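Side-chain contacts in OBody AM3L15 (Pyrobaculum aerophilum, PDB 4GN5), which is an engineered protein built on a single OB-fold scaffold, probably designed to bind a chosen partner protein rather than a nucleic acid: residues A10-N15 with V21-W26; V39-R44 with V76-I81. All coordinates share one frame; numbering follows the deposited sequence.

How the interactions relate
Both contacts are buried in one small OB-fold domain, their centres about 7 Å apart, and both segments of interaction 1 come earlier in the sequence than either segment of interaction 2. They share the sheet in which strand 20-24 runs antiparallel to strand 75-83, and a probable hydrogen bond from Ile78 N to Val23 O, 2.8 Å, ties them there. A second probable bond, Trp26 N to Ser42 O at 2.7 Å, follows the chain past its corner at Gly25 into the other sheet. Interaction 1 sets the segment preceding the first strand against the barrel, whereas interaction 2 packs the two sheets together nearer the centre, so the two form adjoining parts of its hydrophobic core.

Interaction 1: residues A10-N15 with V21-W26; sequences AEITPN and VVVAGW
Ile12 and Val21 mark the closest approach of the two backbones, with CA of Ile12 8.3 Å from CA of Val21, a spacing too wide for strand pairing and bridged wholly by side chains. In this OB-fold, residues 21-24 belong to the first barrel strand, and 10-15 is part of the loop leading into it. No hydrogen bond crosses the contact; the evidence for it is apolar packing by three buried residues, amounting to 106 Å² of surface counted over both sides. Ile12 and Val21 extend to meet each other. CG1 of Ile12 lies opposite its own carbonyl carbon (chi1 -53°), and the next torsion folds back (chi2 -57°), which brings CD1 within reach of both valines, at similar distances. Against Val21 the approach is tip to tip: Ile12 CD1 sits 3.8 Å from Val21 CG1 and 4.1 Å from Val21 CG2, so the methyl meets both branches of the isopropyl group. Val21 and Val23, two residues apart on the strand, turn their side chains to the same face, while Val22 between them points away. Backbone bonds of Val21 with Gly80 and of Val23 with Ile78 pair this strand with strand 75-83. His7, Val82 and Ile96 each also touch both Ile12 and Val21. The loop is thus packed against strands 20-24, 75-83 and 95-98 together. On Val23, by contrast, a single branch takes part: its CG1 is met at an angle by the isoleucine, 4.0 Å from both Ile12 CG1 and Ile12 CD1.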
loop_
_atom_site.group_PDB
_atom_site.type_symbol
_atom_site.label_atom_id
_atom_site.label_comp_id
_atom_site.label_asym_id
_atom_site.label_seq_id
_atom_site.Cartn_x
_atom_site.Cartn_y
_atom_site.Cartn_z
ATOM N N ALA A 10 6.530 13.767 -15.292
ATOM C CA ALA A 10 8.004 13.617 -15.372
ATOM C C ALA A 10 8.771 14.801 -14.676
ATOM O O ALA A 10 9.953 14.679 -14.402
ATOM C CB ALA A 10 8.493 13.476 -16.834
ATOM N N GLU A 11 8.102 15.946 -14.466
ATOM C CA GLU A 11 8.707 17.080 -13.730
ATOM C C GLU A 11 8.556 16.951 -12.212
ATOM O O GLU A 11 9.059 17.798 -11.503
ATOM C CB GLU A 11 8.145 18.444 -14.191
ATOM C CG GLU A 11 8.574 18.771 -15.652
ATOM C CD GLU A 11 7.887 19.978 -16.217
ATOM O OE1 GLU A 11 6.671 20.226 -15.934
ATOM O OE2 GLU A 11 8.599 20.694 -16.959
ATOM N N ILE A 12 7.869 15.927 -11.719
ATOM C CA ILE A 12 7.796 15.710 -10.290
ATOM C C ILE A 12 9.102 15.043 -9.834
ATOM O O ILE A 12 9.276 13.849 -9.998
ATOM C CB ILE A 12 6.533 14.928 -9.857
ATOM C CG1 ILE A 12 5.256 15.598 -10.416
ATOM C CG2 ILE A 12 6.455 14.875 -8.266
ATOM C CD1 ILE A 12 5.095 17.129 -9.991
ATOM N N THR A 13 10.008 15.857 -9.289
ATOM C CA THR A 13 11.356 15.433 -8.873
ATOM C C THR A 13 11.626 15.779 -7.377
ATOM O O THR A 13 10.864 16.544 -6.757
ATOM C CB THR A 13 12.423 16.160 -9.734
ATOM O OG1 THR A 13 12.220 17.568 -9.596
ATOM C CG2 THR A 13 12.259 15.883 -11.184
ATOM N N PRO A 14 12.675 15.181 -6.779
ATOM C CA PRO A 14 12.906 15.455 -5.357
ATOM C C PRO A 14 13.092 16.969 -5.028
ATOM O O PRO A 14 12.667 17.403 -3.931
ATOM C CB PRO A 14 14.174 14.632 -5.043
ATOM C CG PRO A 14 13.961 13.395 -5.914
ATOM C CD PRO A 14 13.403 13.975 -7.230
ATOM N N ASN A 15 13.592 17.743 -5.983
ATOM C CA ASN A 15 13.734 19.189 -5.850
ATOM C C ASN A 15 12.469 19.909 -5.471
ATOM O O ASN A 15 12.500 20.986 -4.888
ATOM C CB ASN A 15 14.285 19.771 -7.135
ATOM C CG ASN A 15 14.748 21.189 -6.980
ATOM O OD1 ASN A 15 15.546 21.504 -6.102
ATOM N ND2 ASN A 15 14.270 22.063 -7.841
ATOM N N VAL A 21 1.989 21.073 -6.045
ATOM C CA VAL A 21 1.916 20.881 -7.494
ATOM C C VAL A 21 0.506 20.502 -7.866
ATOM O O VAL A 21 -0.262 20.027 -7.024
ATOM C CB VAL A 21 2.796 19.701 -7.938
ATOM C CG1 VAL A 21 4.266 20.038 -7.716
ATOM C CG2 VAL A 21 2.378 18.357 -7.175
ATOM N N VAL A 22 0.152 20.694 -9.139
ATOM C CA VAL A 22 -1.084 20.140 -9.631
ATOM C C VAL A 22 -0.712 19.273 -10.823
ATOM O O VAL A 22 -0.075 19.761 -11.754
ATOM C CB VAL A 22 -2.147 21.229 -10.014
ATOM C CG1 VAL A 22 -3.394 20.579 -10.637
ATOM C CG2 VAL A 22 -2.528 22.133 -8.806
ATOM N N VAL A 23 -1.081 17.989 -10.770
ATOM C CA VAL A 23 -0.869 17.109 -11.906
ATOM C C VAL A 23 -2.212 16.767 -12.539
ATOM O O VAL A 23 -3.253 16.814 -11.880
ATOM C CB VAL A 23 -0.044 15.819 -11.559
ATOM C CG1 VAL A 23 1.351 16.197 -11.117
ATOM C CG2 VAL A 23 -0.747 14.981 -10.465
ATOM N N ALA A 24 -2.161 16.454 -13.829
ATOM C CA ALA A 24 -3.339 16.164 -14.658
ATOM C C ALA A 24 -2.953 15.071 -15.675
ATOM O O ALA A 24 -1.966 15.202 -16.380
ATOM C CB ALA A 24 -3.807 17.433 -15.369
ATOM N N GLY A 25 -3.737 14.011 -15.775
ATOM C CA GLY A 25 -3.356 12.940 -16.703
ATOM C C GLY A 25 -4.362 11.840 -16.460
ATOM O O GLY A 25 -5.473 12.118 -15.967
ATOM N N TRP A 26 -4.022 10.612 -16.810
ATOM C CA TRP A 26 -4.945 9.539 -16.546
ATOM C C TRP A 26 -4.494 8.672 -15.383
ATOM O O TRP A 26 -3.325 8.708 -14.965
ATOM C CB TRP A 26 -5.195 8.679 -17.796
ATOM C CG TRP A 26 -3.946 8.060 -18.354
ATOM C CD1 TRP A 26 -3.436 6.796 -18.081
ATOM C CD2 TRP A 26 -3.020 8.695 -19.251
ATOM N NE1 TRP A 26 -2.229 6.633 -18.773
ATOM C CE2 TRP A 26 -1.977 7.761 -19.514
ATOM C CE3 TRP A 26 -3.013 9.940 -19.927
ATOM C CZ2 TRP A 26 -0.921 8.041 -20.403
ATOM C CZ3 TRP A 26 -1.968 10.209 -20.834
ATOM C CH2 TRP A 26 -0.923 9.265 -21.039
#

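Interaction 2: residues V39-R44 with V76-I81; sequences VKVSDR and VVIKGI
Val41 meets both Val76 and Ile78 through one methyl, its CG2, which lies 4.2 Å from Val76 CG2 and 4.1 Å from Ile78 CD1. A looser third contact, Val39 CG1 to Ile78 CD1 at 4.3 Å, makes the isoleucine methyl the counterpart of Val41 CG2, since each touches two residues across the gap. The two approaches differ. Val41 and Ile78 run alongside each other with their ends pointing opposite ways, whereas Val41 and Val76 meet aslant. An extended second torsion (chi2 -178°) carries CD1 of Ile78 outward from its strand and explains why the end of this side chain does the touching. All four residues are buried, and the contact is purely apolar, with 131 Å² of surface lost over both sides. Alternation along each strand positions the group: Val39 and Val41 face the other segment while Lys40 points away, and Val76 and Ile78 do likewise around Val77. The axes of the short segments 39-42 and 76-81 come within 9.2 Å and their directions differ by 113°, the steep crossing expected where the two sheets of an OB barrel pack face to face. In the next shell, Val52 touches Val39, Val41 and Ile78, filling in from strand 50-55, and Val27 and Leu30 of strand 26-32 press on Val39. Backbone bonds of Val39 with Val52 and Val41 with Val50 fix strand 36-42 beside strand 50-55, while Lys40 bonds to Ala28 and His29 on its other neighbour. Strand 36-42 is therefore the middle of the three-stranded sheet, laid across strand 75-83, whose other face carries Val77 against Val22 of strand 20-24.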
loop_
_atom_site.group_PDB
_atom_site.type_symbol
_atom_site.label_atom_id
_atom_site.label_comp_id
_atom_site.label_asym_id
_atom_site.label_seq_id
_atom_site.Cartn_x
_atom_site.Cartn_y
_atom_site.Cartn_z
ATOM N N VAL A 39 -2.721 6.043 -6.021
ATOM C CA VAL A 39 -3.108 6.222 -7.398
ATOM C C VAL A 39 -1.867 6.801 -8.115
ATOM O O VAL A 39 -1.239 7.786 -7.634
ATOM C CB VAL A 39 -4.394 7.108 -7.548
ATOM C CG1 VAL A 39 -4.351 8.253 -6.625
ATOM C CG2 VAL A 39 -4.574 7.655 -9.022
ATOM N N LYS A 40 -1.495 6.158 -9.228
ATOM C CA LYS A 40 -0.375 6.613 -10.039
ATOM C C LYS A 40 -0.924 7.332 -11.284
ATOM O O LYS A 40 -1.844 6.822 -11.909
ATOM C CB LYS A 40 0.471 5.422 -10.435
ATOM C CG LYS A 40 0.903 4.582 -9.269
ATOM C CD LYS A 40 2.048 3.646 -9.721
ATOM C CE LYS A 40 2.328 2.763 -8.514
ATOM N NZ LYS A 40 3.544 1.976 -8.763
ATOM N N VAL A 41 -0.357 8.492 -11.614
ATOM C CA VAL A 41 -0.857 9.377 -12.706
ATOM C C VAL A 41 0.164 9.439 -13.804
ATOM O O VAL A 41 1.354 9.669 -13.551
ATOM C CB VAL A 41 -1.114 10.864 -12.222
ATOM C CG1 VAL A 41 -1.679 11.769 -13.365
ATOM C CG2 VAL A 41 -2.089 10.835 -11.102
ATOM N N SER A 42 -0.313 9.266 -15.038
ATOM C CA SER A 42 0.538 9.443 -16.184
ATOM C C SER A 42 -0.090 10.492 -17.075
ATOM O O SER A 42 -1.311 10.619 -17.121
ATOM C CB SER A 42 0.710 8.122 -16.948
ATOM O OG SER A 42 1.414 7.189 -16.116
ATOM N N ASP A 43 0.774 11.255 -17.750
ATOM C CA ASP A 43 0.310 12.148 -18.785
ATOM C C ASP A 43 1.045 12.044 -20.126
ATOM O O ASP A 43 0.776 12.821 -21.059
ATOM C CB ASP A 43 0.371 13.577 -18.272
ATOM C CG ASP A 43 1.743 13.951 -17.755
ATOM O OD1 ASP A 43 2.755 13.221 -17.945
ATOM O OD2 ASP A 43 1.774 15.023 -17.166
ATOM N N ARG A 44 1.953 11.088 -20.218
ATOM C CA ARG A 44 2.693 10.886 -21.441
ATOM C C ARG A 44 2.708 9.378 -21.711
ATOM O O ARG A 44 2.883 8.567 -20.766
ATOM C CB ARG A 44 4.102 11.445 -21.255
ATOM C CG ARG A 44 4.903 11.383 -22.496
ATOM C CD ARG A 44 6.246 12.040 -22.373
ATOM N NE ARG A 44 6.960 11.752 -23.620
ATOM C CZ ARG A 44 8.115 11.096 -23.706
ATOM N NH1 ARG A 44 8.653 10.900 -24.909
ATOM N NH2 ARG A 44 8.764 10.685 -22.585
ATOM N N VAL A 76 -7.931 12.697 -14.513
ATOM C CA VAL A 76 -7.940 13.345 -13.211
ATOM C C VAL A 76 -7.050 14.582 -13.163
ATOM O O VAL A 76 -6.174 14.762 -14.013
ATOM C CB VAL A 76 -7.507 12.393 -12.059
ATOM C CG1 VAL A 76 -8.391 11.187 -12.032
ATOM C CG2 VAL A 76 -5.975 11.981 -12.186
ATOM N N VAL A 77 -7.320 15.447 -12.167
ATOM C CA VAL A 77 -6.484 16.579 -11.803
ATOM C C VAL A 77 -6.333 16.425 -10.296
ATOM O O VAL A 77 -7.345 16.277 -9.561
ATOM C CB VAL A 77 -7.148 17.899 -12.162
ATOM C CG1 VAL A 77 -6.383 19.081 -11.575
ATOM C CG2 VAL A 77 -7.230 18.049 -13.691
ATOM N N ILE A 78 -5.083 16.422 -9.840
ATOM C CA ILE A 78 -4.789 16.157 -8.407
ATOM C C ILE A 78 -3.837 17.198 -7.915
ATOM O O ILE A 78 -2.762 17.421 -8.496
ATOM C CB ILE A 78 -4.164 14.782 -8.152
ATOM C CG1 ILE A 78 -5.191 13.679 -8.484
ATOM C CG2 ILE A 78 -3.702 14.665 -6.635
ATOM C CD1 ILE A 78 -4.669 12.204 -8.200
ATOM N N LYS A 79 -4.247 17.862 -6.854
ATOM C CA LYS A 79 -3.408 18.865 -6.215
ATOM C C LYS A 79 -2.806 18.267 -4.958
ATOM O O LYS A 79 -3.507 17.643 -4.202
ATOM C CB LYS A 79 -4.217 20.126 -5.872
ATOM C CG LYS A 79 -3.393 21.259 -5.340
ATOM C CD LYS A 79 -4.265 22.305 -4.729
ATOM C CE LYS A 79 -4.912 23.192 -5.738
ATOM N NZ LYS A 79 -5.827 24.190 -5.130
ATOM N N GLY A 80 -1.519 18.481 -4.761
ATOM C CA GLY A 80 -0.873 17.818 -3.622
ATOM C C GLY A 80 0.490 18.374 -3.302
ATOM O O GLY A 80 0.983 19.238 -4.026
ATOM N N ILE A 81 1.076 17.914 -2.202
ATOM C CA ILE A 81 2.419 18.319 -1.792
ATOM C C ILE A 81 3.475 17.258 -2.083
ATOM O O ILE A 81 3.277 16.124 -1.782
ATOM C CB ILE A 81 2.491 18.610 -0.265
ATOM C CG1 ILE A 81 1.494 19.681 0.191
ATOM C CG2 ILE A 81 3.885 18.906 0.123
ATOM C CD1 ILE A 81 1.648 20.930 -0.437
#